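PDB 5JFQ: geranylgeranyl Pyrophosphate Synthetase from Geoglobus acetivorans, which catalyses successive magnesium-dependent additions of isopentenyl diphosphate to dimethylallyl diphosphate, giving geranylgeranyl diphosphate as major product and some farnesyl diphosphate. Local coordinates for residues E74-F79 against A117-I122; V134-K139 against P187-G192; V145-G150 against R173-V178; I182-P187 against K199-Y204; G205-I210 against R288-M293. One frame throughout, in Å; residues are numbered along the deposited sequence.

Contact 1. Residues E74-F79 against A117-I122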
# COMPACT_ATOMS: atom_id res chain seq x y z
N GLU B 74 11.62 -3.60 -6.84
CA GLU B 74 10.90 -4.21 -7.96
C GLU B 74 9.47 -4.53 -7.57
O GLU B 74 8.55 -4.39 -8.38
CB GLU B 74 11.59 -5.48 -8.45
CG GLU B 74 10.88 -6.17 -9.61
CD GLU B 74 10.99 -5.42 -10.93
OE1 GLU B 74 11.70 -4.40 -10.99
OE2 GLU B 74 10.37 -5.85 -11.93
N THR B 75 9.28 -4.94 -6.32
CA THR B 75 7.94 -5.21 -5.82
C THR B 75 7.09 -3.95 -5.81
O THR B 75 5.93 -3.97 -6.25
CB THR B 75 8.05 -5.83 -4.42
OG1 THR B 75 9.04 -6.87 -4.46
CG2 THR B 75 6.72 -6.42 -3.96
N VAL B 76 7.66 -2.83 -5.34
CA VAL B 76 6.97 -1.55 -5.45
C VAL B 76 6.62 -1.26 -6.90
O VAL B 76 5.48 -0.89 -7.22
CB VAL B 76 7.83 -0.41 -4.86
CG1 VAL B 76 7.23 0.95 -5.28
CG2 VAL B 76 7.90 -0.53 -3.35
N HIS B 77 7.57 -1.46 -7.79
CA HIS B 77 7.31 -1.20 -9.16
C HIS B 77 6.16 -2.00 -9.65
O HIS B 77 5.32 -1.48 -10.32
CB HIS B 77 8.54 -1.43 -10.01
CG HIS B 77 8.36 -1.08 -11.45
ND1 HIS B 77 7.99 0.17 -11.88
CD2 HIS B 77 8.48 -1.83 -12.57
CE1 HIS B 77 7.89 0.17 -13.19
NE2 HIS B 77 8.19 -1.03 -13.63
N ASN B 78 6.11 -3.27 -9.32
CA ASN B 78 5.00 -4.11 -9.76
C ASN B 78 3.70 -3.70 -9.09
O ASN B 78 2.63 -3.75 -9.71
CB ASN B 78 5.31 -5.57 -9.51
CG ASN B 78 6.18 -6.17 -10.58
OD1 ASN B 78 5.70 -6.93 -11.43
ND2 ASN B 78 7.46 -5.83 -10.57
N PHE B 79 3.76 -3.32 -7.82
CA PHE B 79 2.60 -2.73 -7.18
C PHE B 79 2.04 -1.59 -8.03
O PHE B 79 0.85 -1.56 -8.34
CB PHE B 79 2.97 -2.25 -5.78
CG PHE B 79 2.31 -0.97 -5.36
CD1 PHE B 79 0.94 -0.90 -5.20
CD2 PHE B 79 3.06 0.16 -5.12
CE1 PHE B 79 0.34 0.28 -4.83
CE2 PHE B 79 2.45 1.32 -4.75
CZ PHE B 79 1.09 1.39 -4.61
N ALA B 117 2.68 -4.26 0.68
CA ALA B 117 3.16 -4.70 1.98
C ALA B 117 4.35 -5.64 1.84
O ALA B 117 5.33 -5.53 2.59
CB ALA B 117 2.03 -5.37 2.77
N GLU B 118 4.29 -6.55 0.86
CA GLU B 118 5.36 -7.52 0.71
C GLU B 118 6.70 -6.83 0.51
O GLU B 118 7.73 -7.31 1.00
CB GLU B 118 5.04 -8.49 -0.42
CG GLU B 118 4.16 -9.65 0.00
CD GLU B 118 3.75 -10.57 -1.15
OE1 GLU B 118 3.51 -10.06 -2.29
OE2 GLU B 118 3.64 -11.80 -0.92
N ALA B 119 6.69 -5.67 -0.15
CA ALA B 119 7.93 -4.95 -0.41
C ALA B 119 8.57 -4.46 0.88
O ALA B 119 9.79 -4.55 1.05
CB ALA B 119 7.69 -3.77 -1.36
N PHE B 120 7.77 -3.93 1.79
CA PHE B 120 8.34 -3.50 3.05
C PHE B 120 8.77 -4.69 3.91
O PHE B 120 9.72 -4.57 4.69
CB PHE B 120 7.36 -2.60 3.77
CG PHE B 120 7.29 -1.24 3.18
CD1 PHE B 120 8.28 -0.30 3.47
CD2 PHE B 120 6.30 -0.90 2.28
CE1 PHE B 120 8.24 0.95 2.92
CE2 PHE B 120 6.25 0.36 1.71
CZ PHE B 120 7.22 1.30 2.03
N GLU B 121 8.11 -5.84 3.76
CA GLU B 121 8.59 -6.99 4.51
C GLU B 121 9.90 -7.49 3.94
O GLU B 121 10.79 -7.93 4.68
CB GLU B 121 7.56 -8.11 4.51
CG GLU B 121 8.01 -9.31 5.31
CD GLU B 121 7.08 -10.49 5.23
OE1 GLU B 121 6.02 -10.38 4.58
OE2 GLU B 121 7.42 -11.53 5.82
N ILE B 122 10.06 -7.41 2.62
CA ILE B 122 11.30 -7.88 2.02
C ILE B 122 12.44 -6.91 2.34
O ILE B 122 13.51 -7.33 2.79
CB ILE B 122 11.12 -8.10 0.52
CG1 ILE B 122 10.17 -9.29 0.31
CG2 ILE B 122 12.48 -8.33 -0.14
CD1 ILE B 122 9.58 -9.37 -1.10
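On the helix that brings Thr75 and Val76 against Ala119, the carbonyl oxygen Glu74 O is gripped twice by one residue. Asn78 N and Asn78 ND2 each bond to Glu74 O at 2.8 Å, from opposite faces of its carbonyl plane; the ND2 bond is nearly straight (168° at the hydrogen). A second, more bent bond runs from Asn78 ND2 to Glu74 OE2 at 3.2 Å, meeting the carboxylate from above its plane. Both acceptors lie close to the plane of the Asn78 amide, which fixes its rotation, and Glu74 OE2 has a further partner in Arg46.

Across the contact the segments run antiparallel, their axes at 175° and 8.6 Å apart, and no hydrogen bond joins them. Ala119 CB is the centre of the contact: it lies 3.7 Å from Thr75 CB and 3.8 Å from Val76 CG2, with Thr75 CG2 touching it as well. The first torsion of Thr75 (chi1 -47°) sets OG1 beside its own backbone nitrogen, where it bonds to Ile71 O, and leaves the methyl CG2 anti to that nitrogen, against Ala119. Ile122 CD1 approaches Thr75 OG1 at 4.2 Å. Glu118 adds little beyond its CB, its carboxylate being bridged to Arg37.

Val76 also rests on Leu140 and Cys144, while Phe120 stacks on Phe120 of the second subunit. The contact joins helices 67-88 and 105-123 of the all-helical isoprenoid synthase fold; segment 74-79 includes His77, a likely isopentenyl diphosphate ligand by similarity, on the helix that ends in the aspartate-rich DDxxD motif.

Contact 2. Residues V134-K139 against P187-G192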
# COMPACT_ATOMS: atom_id res chain seq x y z
N VAL B 134 16.00 1.13 8.81
CA VAL B 134 14.97 2.10 9.17
C VAL B 134 14.99 3.27 8.20
O VAL B 134 13.96 3.60 7.59
CB VAL B 134 15.16 2.58 10.62
CG1 VAL B 134 14.19 3.71 10.91
CG2 VAL B 134 14.92 1.43 11.56
N ARG B 135 16.15 3.89 8.01
CA ARG B 135 16.26 4.96 7.03
C ARG B 135 15.83 4.51 5.63
O ARG B 135 15.20 5.27 4.90
CB ARG B 135 17.68 5.50 7.00
CG ARG B 135 17.98 6.45 8.15
CD ARG B 135 19.47 6.76 8.24
NE ARG B 135 20.02 7.32 7.00
CZ ARG B 135 21.11 6.86 6.39
NH1 ARG B 135 21.80 5.83 6.90
NH2 ARG B 135 21.54 7.44 5.28
N ALA B 136 16.16 3.27 5.25
CA ALA B 136 15.75 2.77 3.94
C ALA B 136 14.25 2.61 3.85
O ALA B 136 13.64 2.92 2.82
CB ALA B 136 16.43 1.44 3.62
N VAL B 137 13.62 2.13 4.93
CA VAL B 137 12.17 2.03 4.92
C VAL B 137 11.54 3.42 4.82
O VAL B 137 10.60 3.65 4.05
CB VAL B 137 11.69 1.26 6.17
CG1 VAL B 137 10.21 1.46 6.40
CG2 VAL B 137 12.03 -0.21 6.02
N SER B 138 12.09 4.39 5.57
CA SER B 138 11.56 5.74 5.56
C SER B 138 11.66 6.39 4.18
O SER B 138 10.72 7.05 3.71
CB SER B 138 12.30 6.59 6.59
OG SER B 138 11.93 7.95 6.48
N LYS B 139 12.81 6.20 3.52
CA LYS B 139 13.03 6.81 2.22
C LYS B 139 12.17 6.15 1.14
O LYS B 139 11.58 6.84 0.31
CB LYS B 139 14.52 6.74 1.90
CG LYS B 139 15.36 7.68 2.80
CD LYS B 139 16.85 7.33 2.78
CE LYS B 139 17.66 8.18 3.77
NZ LYS B 139 17.95 9.58 3.34
N PRO B 187 21.48 1.43 -1.79
CA PRO B 187 22.69 0.80 -1.23
C PRO B 187 23.56 1.79 -0.45
O PRO B 187 24.18 1.41 0.55
CB PRO B 187 23.42 0.24 -2.46
CG PRO B 187 22.40 0.17 -3.53
CD PRO B 187 21.49 1.34 -3.27
N ALA B 188 23.60 3.05 -0.88
CA ALA B 188 24.27 4.07 -0.09
C ALA B 188 23.60 4.26 1.26
O ALA B 188 24.27 4.57 2.25
CB ALA B 188 24.30 5.40 -0.84
N VAL B 189 22.28 4.08 1.31
CA VAL B 189 21.60 4.19 2.58
C VAL B 189 21.86 2.95 3.42
O VAL B 189 22.16 3.04 4.61
CB VAL B 189 20.09 4.41 2.38
CG1 VAL B 189 19.41 4.60 3.73
CG2 VAL B 189 19.87 5.59 1.47
N LEU B 190 21.75 1.77 2.79
CA LEU B 190 21.85 0.52 3.53
C LEU B 190 23.23 0.33 4.16
O LEU B 190 23.35 -0.20 5.27
CB LEU B 190 21.50 -0.66 2.62
CG LEU B 190 19.99 -0.88 2.44
CD1 LEU B 190 19.65 -1.97 1.42
CD2 LEU B 190 19.37 -1.20 3.79
N PHE B 191 24.28 0.77 3.47
CA PHE B 191 25.66 0.56 3.89
C PHE B 191 26.34 1.86 4.29
O PHE B 191 27.53 2.03 4.06
CB PHE B 191 26.43 -0.14 2.78
CG PHE B 191 25.69 -1.30 2.23
CD1 PHE B 191 24.96 -2.12 3.07
CD2 PHE B 191 25.66 -1.54 0.88
CE1 PHE B 191 24.25 -3.19 2.59
CE2 PHE B 191 24.94 -2.62 0.38
CZ PHE B 191 24.23 -3.44 1.24
N GLY B 192 25.58 2.78 4.85
CA GLY B 192 26.17 3.88 5.58
C GLY B 192 27.13 4.75 4.80
O GLY B 192 27.97 5.42 5.41
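Two successive long helices of the isoprenoid synthase bundle, 130-159 and 165-190, meet here close to the C-terminal end of the second, with Val189 inserted between side chains of the first. Val189 CG1 lies 3.8 Å above the plane of the Arg135 guanidinium, over its centre, and is also 3.8 Å from Arg135 CB. The bend in the arginine chain at chi3 (57°) turns NE out of the extended line, and the flat group then lies across the valine methyl. The other methyl, Val189 CG2, meets the aliphatic part of Lys139, with CD at 3.7 Å.

One residue on, Ala136 CB packs against Leu190 CD2 at 4.0 Å. The CB of Leu190 is directed away from segment 134-139, but the branch at its end returns to the contact.

Beyond the two segments, Lys139 NZ forms a salt bridge with Glu198, whereas Arg135 NH1 makes a weak bond to Asn132 OD1. Asn132 ND2 in turn bonds to Leu190 O. With no hydrogen bond between the segments, their attachment rests on apolar contact, the arginine and lysine lending it their carbon chains and a guanidinium face while the lysine charge is paired outside it.

Contact 3. Residues V145-G150 against R173-V178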
# COMPACT_ATOMS: atom_id res chain seq x y z
N VAL B 145 4.99 7.57 -1.48
CA VAL B 145 4.06 8.69 -1.41
C VAL B 145 4.18 9.54 -2.65
O VAL B 145 3.18 10.00 -3.22
CB VAL B 145 4.30 9.51 -0.13
CG1 VAL B 145 3.47 10.78 -0.15
CG2 VAL B 145 4.00 8.68 1.12
N GLU B 146 5.42 9.76 -3.12
CA GLU B 146 5.63 10.66 -4.25
C GLU B 146 5.15 10.04 -5.55
O GLU B 146 4.56 10.74 -6.38
CB GLU B 146 7.09 11.06 -4.34
CG GLU B 146 7.49 12.04 -3.26
CD GLU B 146 8.52 13.04 -3.75
OE1 GLU B 146 9.73 12.73 -3.67
OE2 GLU B 146 8.11 14.13 -4.23
N ILE B 147 5.38 8.74 -5.76
CA ILE B 147 4.81 8.07 -6.93
C ILE B 147 3.30 8.28 -6.97
O ILE B 147 2.73 8.55 -8.03
CB ILE B 147 5.15 6.57 -6.93
CG1 ILE B 147 6.66 6.35 -6.78
CG2 ILE B 147 4.61 5.89 -8.19
CD1 ILE B 147 7.06 4.91 -6.91
N CYS B 148 2.64 8.14 -5.82
CA CYS B 148 1.20 8.40 -5.75
C CYS B 148 0.90 9.86 -6.07
O CYS B 148 -0.04 10.17 -6.81
CB CYS B 148 0.66 8.04 -4.36
SG CYS B 148 0.83 6.32 -3.89
N GLU B 149 1.69 10.77 -5.50
CA GLU B 149 1.56 12.17 -5.85
C GLU B 149 1.76 12.38 -7.35
O GLU B 149 1.03 13.15 -7.98
CB GLU B 149 2.55 13.01 -5.03
CG GLU B 149 2.24 13.05 -3.54
CD GLU B 149 3.24 13.88 -2.76
OE1 GLU B 149 4.27 14.27 -3.35
OE2 GLU B 149 3.01 14.15 -1.55
N GLY B 150 2.72 11.67 -7.93
CA GLY B 150 2.96 11.79 -9.36
C GLY B 150 1.80 11.25 -10.19
O GLY B 150 1.29 11.94 -11.09
N ARG B 173 9.42 13.31 -12.45
CA ARG B 173 10.38 13.07 -11.38
C ARG B 173 9.78 12.19 -10.29
O ARG B 173 10.42 11.25 -9.81
CB ARG B 173 10.86 14.41 -10.83
CG ARG B 173 11.75 14.32 -9.62
CD ARG B 173 11.67 15.58 -8.77
NE ARG B 173 11.99 15.26 -7.39
CZ ARG B 173 11.09 15.16 -6.42
NH1 ARG B 173 9.81 15.38 -6.66
NH2 ARG B 173 11.49 14.84 -5.19
N LYS B 174 8.53 12.48 -9.90
CA LYS B 174 7.83 11.67 -8.91
C LYS B 174 7.35 10.35 -9.50
O LYS B 174 7.52 9.29 -8.89
CB LYS B 174 6.65 12.45 -8.33
CG LYS B 174 6.98 13.68 -7.52
CD LYS B 174 5.69 14.18 -6.87
CE LYS B 174 5.91 15.36 -5.95
NZ LYS B 174 6.17 16.63 -6.67
N LYS B 175 6.74 10.39 -10.69
CA LYS B 175 5.97 9.23 -11.15
C LYS B 175 6.87 8.06 -11.51
O LYS B 175 6.58 6.91 -11.17
CB LYS B 175 5.08 9.61 -12.34
CG LYS B 175 4.13 8.48 -12.79
CD LYS B 175 3.39 7.84 -11.61
CE LYS B 175 2.64 6.55 -11.97
NZ LYS B 175 3.50 5.37 -12.31
N THR B 176 7.98 8.33 -12.19
CA THR B 176 8.90 7.27 -12.54
C THR B 176 10.35 7.52 -12.12
O THR B 176 11.15 6.58 -12.18
CB THR B 176 8.84 7.00 -14.05
OG1 THR B 176 9.16 8.20 -14.76
CG2 THR B 176 7.43 6.52 -14.47
N GLY B 177 10.70 8.72 -11.66
CA GLY B 177 12.07 9.06 -11.35
C GLY B 177 12.55 8.64 -9.98
O GLY B 177 13.60 7.97 -9.87
N VAL B 178 11.82 9.01 -8.92
CA VAL B 178 12.29 8.72 -7.56
C VAL B 178 12.42 7.23 -7.34
O VAL B 178 13.36 6.78 -6.68
CB VAL B 178 11.39 9.37 -6.49
CG1 VAL B 178 11.53 10.89 -6.49
CG2 VAL B 178 9.92 8.91 -6.63
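This is a mixed contact, a salt-bridge network on one flank and apolar packing on the other, where helices 130-159 and 165-190 cross near the probable substrate site. The segment axes approach to 6.9 Å at 134°, and Gly150, having no side chain, lets its CA come within 4.3 Å of Lys175 CA.

Glu146 carries the polar flank. Its OE1 receives a weak bond from Arg173 NH2 at 3.1 Å, and the carboxylate and guanidinium planes are turned 53° apart. Arg173 NH1, less surely placed, also bridges to Glu170. Lys174 crosses Glu146 at about a right angle; its NZ is 4.0 Å from Glu146 OE2, a long salt bridge, and bonds more firmly to Glu170. On the way the lysine chain passes Glu149, with CD 3.8 Å from Glu149 CB. An alanine in place of Lys174 would probably leave Glu146 with one cationic neighbour fewer and Glu170 with Arg173 but no lysine, and open a gap beside Glu149.

On the apolar flank Ile147 CG1 meets Val178 CG2 at 4.1 Å, and Ile147 CA makes a C-H...O contact with Lys174 O at 3.6 Å. The second helix has a wider pi-type turn at 173-177, just where Lys175 and Thr176, likely dimethylallyl diphosphate ligands by similarity, are placed; Lys175 NZ bridges to Asp84. Helix 195-221 backs the contact through Ile206, Ile210 and Trp202, and Tyr33 of the second subunit bonds to Glu149.

Contact 4. Residues I182-P187 against K199-Y204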
# COMPACT_ATOMS: atom_id res chain seq x y z
N ILE B 182 15.87 5.91 -5.92
CA ILE B 182 16.12 5.14 -4.70
C ILE B 182 16.70 3.78 -5.04
O ILE B 182 17.43 3.20 -4.22
CB ILE B 182 14.85 5.03 -3.85
CG1 ILE B 182 15.18 4.29 -2.54
CG2 ILE B 182 13.76 4.30 -4.60
CD1 ILE B 182 14.18 4.48 -1.46
N SER B 183 16.41 3.25 -6.24
CA SER B 183 17.12 2.07 -6.73
C SER B 183 18.63 2.22 -6.57
O SER B 183 19.30 1.34 -6.01
CB SER B 183 16.78 1.82 -8.20
OG SER B 183 15.39 1.81 -8.42
N ALA B 184 19.17 3.33 -7.06
CA ALA B 184 20.60 3.61 -6.93
C ALA B 184 20.93 4.15 -5.55
O ALA B 184 22.00 3.85 -5.00
CB ALA B 184 21.04 4.61 -8.00
N SER B 185 20.03 4.94 -4.97
CA SER B 185 20.29 5.54 -3.68
C SER B 185 20.41 4.48 -2.59
O SER B 185 21.28 4.58 -1.73
CB SER B 185 19.17 6.51 -3.32
OG SER B 185 19.70 7.76 -2.93
N ILE B 186 19.57 3.45 -2.63
CA ILE B 186 19.33 2.67 -1.42
C ILE B 186 20.57 1.91 -0.94
O ILE B 186 20.72 1.77 0.29
CB ILE B 186 18.10 1.74 -1.56
CG1 ILE B 186 17.60 1.34 -0.17
CG2 ILE B 186 18.36 0.53 -2.45
CD1 ILE B 186 16.38 0.41 -0.19
N PRO B 187 21.48 1.43 -1.79
CA PRO B 187 22.69 0.80 -1.23
C PRO B 187 23.56 1.79 -0.45
O PRO B 187 24.18 1.41 0.55
CB PRO B 187 23.42 0.24 -2.46
CG PRO B 187 22.40 0.17 -3.53
CD PRO B 187 21.49 1.34 -3.27
N LYS B 199 22.99 11.37 -2.23
CA LYS B 199 22.46 12.35 -3.17
C LYS B 199 23.00 12.11 -4.57
O LYS B 199 22.28 12.32 -5.56
CB LYS B 199 22.79 13.76 -2.69
N ALA B 200 24.24 11.64 -4.68
CA ALA B 200 24.84 11.41 -5.99
C ALA B 200 24.16 10.25 -6.71
O ALA B 200 23.80 10.36 -7.88
CB ALA B 200 26.34 11.18 -5.86
N LEU B 201 24.00 9.12 -6.02
CA LEU B 201 23.29 8.00 -6.64
C LEU B 201 21.83 8.33 -6.82
O LEU B 201 21.20 7.90 -7.79
CB LEU B 201 23.45 6.74 -5.80
CG LEU B 201 24.87 6.19 -5.87
CD1 LEU B 201 25.10 5.16 -4.76
CD2 LEU B 201 25.10 5.58 -7.24
N TRP B 202 21.27 9.10 -5.88
CA TRP B 202 19.92 9.61 -6.02
C TRP B 202 19.78 10.39 -7.32
O TRP B 202 19.03 10.00 -8.22
CB TRP B 202 19.59 10.48 -4.80
CG TRP B 202 18.19 11.07 -4.71
CD1 TRP B 202 17.86 12.39 -4.70
CD2 TRP B 202 16.94 10.35 -4.57
NE1 TRP B 202 16.50 12.55 -4.58
CE2 TRP B 202 15.91 11.31 -4.49
CE3 TRP B 202 16.60 9.00 -4.51
CZ2 TRP B 202 14.58 10.96 -4.36
CZ3 TRP B 202 15.28 8.66 -4.38
CH2 TRP B 202 14.28 9.63 -4.30
N ASN B 203 20.53 11.49 -7.44
CA ASN B 203 20.42 12.34 -8.62
C ASN B 203 20.61 11.54 -9.90
O ASN B 203 19.87 11.72 -10.88
CB ASN B 203 21.44 13.48 -8.53
CG ASN B 203 20.95 14.63 -7.66
OD1 ASN B 203 19.89 14.54 -7.04
ND2 ASN B 203 21.71 15.72 -7.63
N TYR B 204 21.56 10.61 -9.91
CA TYR B 204 21.72 9.74 -11.06
C TYR B 204 20.43 9.00 -11.38
O TYR B 204 19.99 8.95 -12.54
CB TYR B 204 22.85 8.75 -10.81
CG TYR B 204 22.82 7.56 -11.74
CD1 TYR B 204 23.43 7.61 -12.97
CD2 TYR B 204 22.20 6.39 -11.36
CE1 TYR B 204 23.42 6.51 -13.82
CE2 TYR B 204 22.18 5.29 -12.19
CZ TYR B 204 22.79 5.35 -13.42
OH TYR B 204 22.77 4.26 -14.25
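Ala184 CB and Leu201 CB touch at 3.9 Å, in an interface that has no hydrogen bond between its segments. The same Ala184 CB lies 3.3 Å from Leu201 O and meets Tyr204 CD2 at 4.0 Å, arriving at the edge of the ring and near its plane. In the reverse direction Leu201 lays CB and CD1 against Ala184 O, the latter at 3.4 Å. Each residue thus fits against the backbone carbonyl of the other.

Trp202 forms the second half. Its CG is anti to the backbone nitrogen (chi1 -177°), and chi2 (-118°) turns the indole so that CZ3 lies 3.7 Å from Ile182 CB; Ile182 CA sits at the ring edge, in its plane. Ser185 OG comes up to Trp202 CB, while Ser185 CB lies 3.8 Å from Trp202 CE3.

Partners farther out hold this shell in place. Ser185 OG has a weak bond to Glu198 O, Ala184 O accepts from Ser55 OG, and Tyr204 OH is tied to Leu310 O. Pro187 has no N-H for the preceding turn, which kinks the helix, and Ser183 O, four residues earlier, takes Thr52 OG1 instead.

The short segment axes are 7.1 Å apart at 166°, and only a brief turn separates helix 165-190 from helix 195-221. The arrangement is that of a closely packed antiparallel helical hairpin, one of the consecutive helix pairs that build the isoprenoid synthase bundle.

Contact 5. Residues G205-I210 against R288-M293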
# COMPACT_ATOMS: atom_id res chain seq x y z
N GLY B 205 19.80 8.41 -10.36
CA GLY B 205 18.61 7.61 -10.61
C GLY B 205 17.45 8.43 -11.11
O GLY B 205 16.72 8.01 -12.01
N ILE B 206 17.24 9.62 -10.55
CA ILE B 206 16.15 10.46 -11.00
C ILE B 206 16.36 10.85 -12.45
O ILE B 206 15.48 10.67 -13.30
CB ILE B 206 16.02 11.70 -10.12
CG1 ILE B 206 15.50 11.31 -8.74
CG2 ILE B 206 15.13 12.73 -10.78
CD1 ILE B 206 16.50 11.57 -7.68
N TYR B 207 17.54 11.40 -12.75
CA TYR B 207 17.80 11.88 -14.09
C TYR B 207 17.71 10.75 -15.09
O TYR B 207 17.11 10.90 -16.16
CB TYR B 207 19.17 12.56 -14.14
CG TYR B 207 19.20 13.76 -13.24
CD1 TYR B 207 18.05 14.49 -13.01
CD2 TYR B 207 20.37 14.15 -12.59
CE1 TYR B 207 18.05 15.58 -12.19
CE2 TYR B 207 20.38 15.25 -11.76
CZ TYR B 207 19.21 15.96 -11.56
OH TYR B 207 19.20 17.06 -10.74
N SER B 208 18.26 9.59 -14.74
CA SER B 208 18.07 8.44 -15.60
C SER B 208 16.59 8.16 -15.81
O SER B 208 16.17 7.79 -16.91
CB SER B 208 18.78 7.23 -15.02
OG SER B 208 20.11 7.60 -14.68
N GLY B 209 15.77 8.38 -14.78
CA GLY B 209 14.35 8.12 -14.91
C GLY B 209 13.68 9.07 -15.89
O GLY B 209 12.99 8.64 -16.82
N ILE B 210 13.89 10.37 -15.70
CA ILE B 210 13.26 11.35 -16.57
C ILE B 210 13.66 11.14 -18.02
O ILE B 210 12.80 10.99 -18.90
CB ILE B 210 13.59 12.77 -16.08
CG1 ILE B 210 13.08 12.90 -14.65
CG2 ILE B 210 12.99 13.80 -17.02
CD1 ILE B 210 13.55 14.12 -13.93
N ARG B 288 18.54 13.61 -23.53
CA ARG B 288 19.98 13.39 -23.48
C ARG B 288 20.63 14.25 -22.40
O ARG B 288 21.54 13.78 -21.70
CB ARG B 288 20.61 13.69 -24.84
N GLU B 289 20.18 15.50 -22.23
CA GLU B 289 20.81 16.30 -21.19
C GLU B 289 20.45 15.83 -19.79
O GLU B 289 21.07 16.29 -18.82
CB GLU B 289 20.48 17.79 -21.35
CG GLU B 289 19.13 18.12 -21.91
N TYR B 290 19.50 14.90 -19.65
CA TYR B 290 19.23 14.29 -18.36
C TYR B 290 20.18 13.13 -18.09
O TYR B 290 20.81 13.07 -17.02
CB TYR B 290 17.78 13.83 -18.29
CG TYR B 290 16.88 14.91 -17.75
CD1 TYR B 290 17.05 15.37 -16.45
CD2 TYR B 290 15.89 15.49 -18.54
CE1 TYR B 290 16.26 16.37 -15.93
CE2 TYR B 290 15.08 16.50 -18.04
CZ TYR B 290 15.27 16.93 -16.73
OH TYR B 290 14.49 17.93 -16.19
N ILE B 291 20.30 12.21 -19.05
CA ILE B 291 21.22 11.08 -18.92
C ILE B 291 22.64 11.57 -18.66
O ILE B 291 23.39 10.96 -17.89
CB ILE B 291 21.15 10.21 -20.19
CG1 ILE B 291 19.76 9.61 -20.30
CG2 ILE B 291 22.25 9.16 -20.20
CD1 ILE B 291 19.10 9.26 -19.01
N GLU B 292 23.02 12.67 -19.29
CA GLU B 292 24.34 13.24 -19.03
C GLU B 292 24.41 13.79 -17.61
O GLU B 292 25.39 13.55 -16.90
CB GLU B 292 24.66 14.31 -20.07
CG GLU B 292 24.81 13.72 -21.46
CD GLU B 292 25.98 12.75 -21.56
OE1 GLU B 292 27.10 13.18 -21.23
OE2 GLU B 292 25.77 11.57 -21.96
N MET B 293 23.36 14.48 -17.17
CA MET B 293 23.30 14.93 -15.78
C MET B 293 23.37 13.76 -14.81
O MET B 293 23.80 13.93 -13.66
CB MET B 293 22.02 15.73 -15.55
CG MET B 293 22.23 17.09 -14.92
SD MET B 293 20.66 17.96 -14.65
CE MET B 293 19.82 17.72 -16.23
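Segments 205-210 and 288-293 run antiparallel, their axes 7.6 Å apart at 161°, with the CA atoms of Tyr207 and Tyr290, and of Ser208 and Ile291, nearest each other. The two tyrosine side chains cross at about a right angle. Their rings form an oblique pair, planes 37° apart, in which Tyr207 CD1 comes to the edge of the Tyr290 ring, 3.7 Å from its CD1.

Each ring also has a face occupied. Met293 SD lies over Tyr207, 4.1 Å from the ring centroid and 18° off the normal, a Met-aromatic contact for which an extended chi2 places SD anti to CA. Ile210 CG2, anti to its own backbone nitrogen, sits over Tyr290 at 3.8 Å from the centroid, a CH-pi contact. Ile291 CD1 fills in against Ser208 CA at 3.7 Å.

An alanine in place of Tyr207 would probably leave the Met293 sulfur without its aromatic face and open a gap at the edge of Tyr290.

Leu169 of helix 165-190 touches both Ile210 and Tyr290. The contact, partly buried, is a seam centred on two tyrosines in the all-helical synthase fold; the Ile210 side chain is about 6 Å from those of Thr176 and Gln213, likely dimethylallyl diphosphate ligands.

Overall arrangement
Helices 130-159, 165-190 and 195-221 tie contacts 2 to 5 together. Contacts 2 and 3 both join the first two, contact 3 nested inside the loop closed by contact 2, with centres about 18 Å apart. Contact 4 pairs 165-190 with 195-221 and shares Pro187 with contact 2, centres about 10 Å apart. Contact 5 packs helix 195-221 against helix 280-298. Contact 1 joins helices 67-88 and 105-123, closes first along the chain, and touches contacts 2 and 3 through Phe120-Val137 and Val76-Ile147; its centre and that of contact 5 are about 24 Å apart. Contacts 1, 2 and 3 also touch the second subunit, whereas 4 and 5 do not, so the series leads from the dimer side across the bundle.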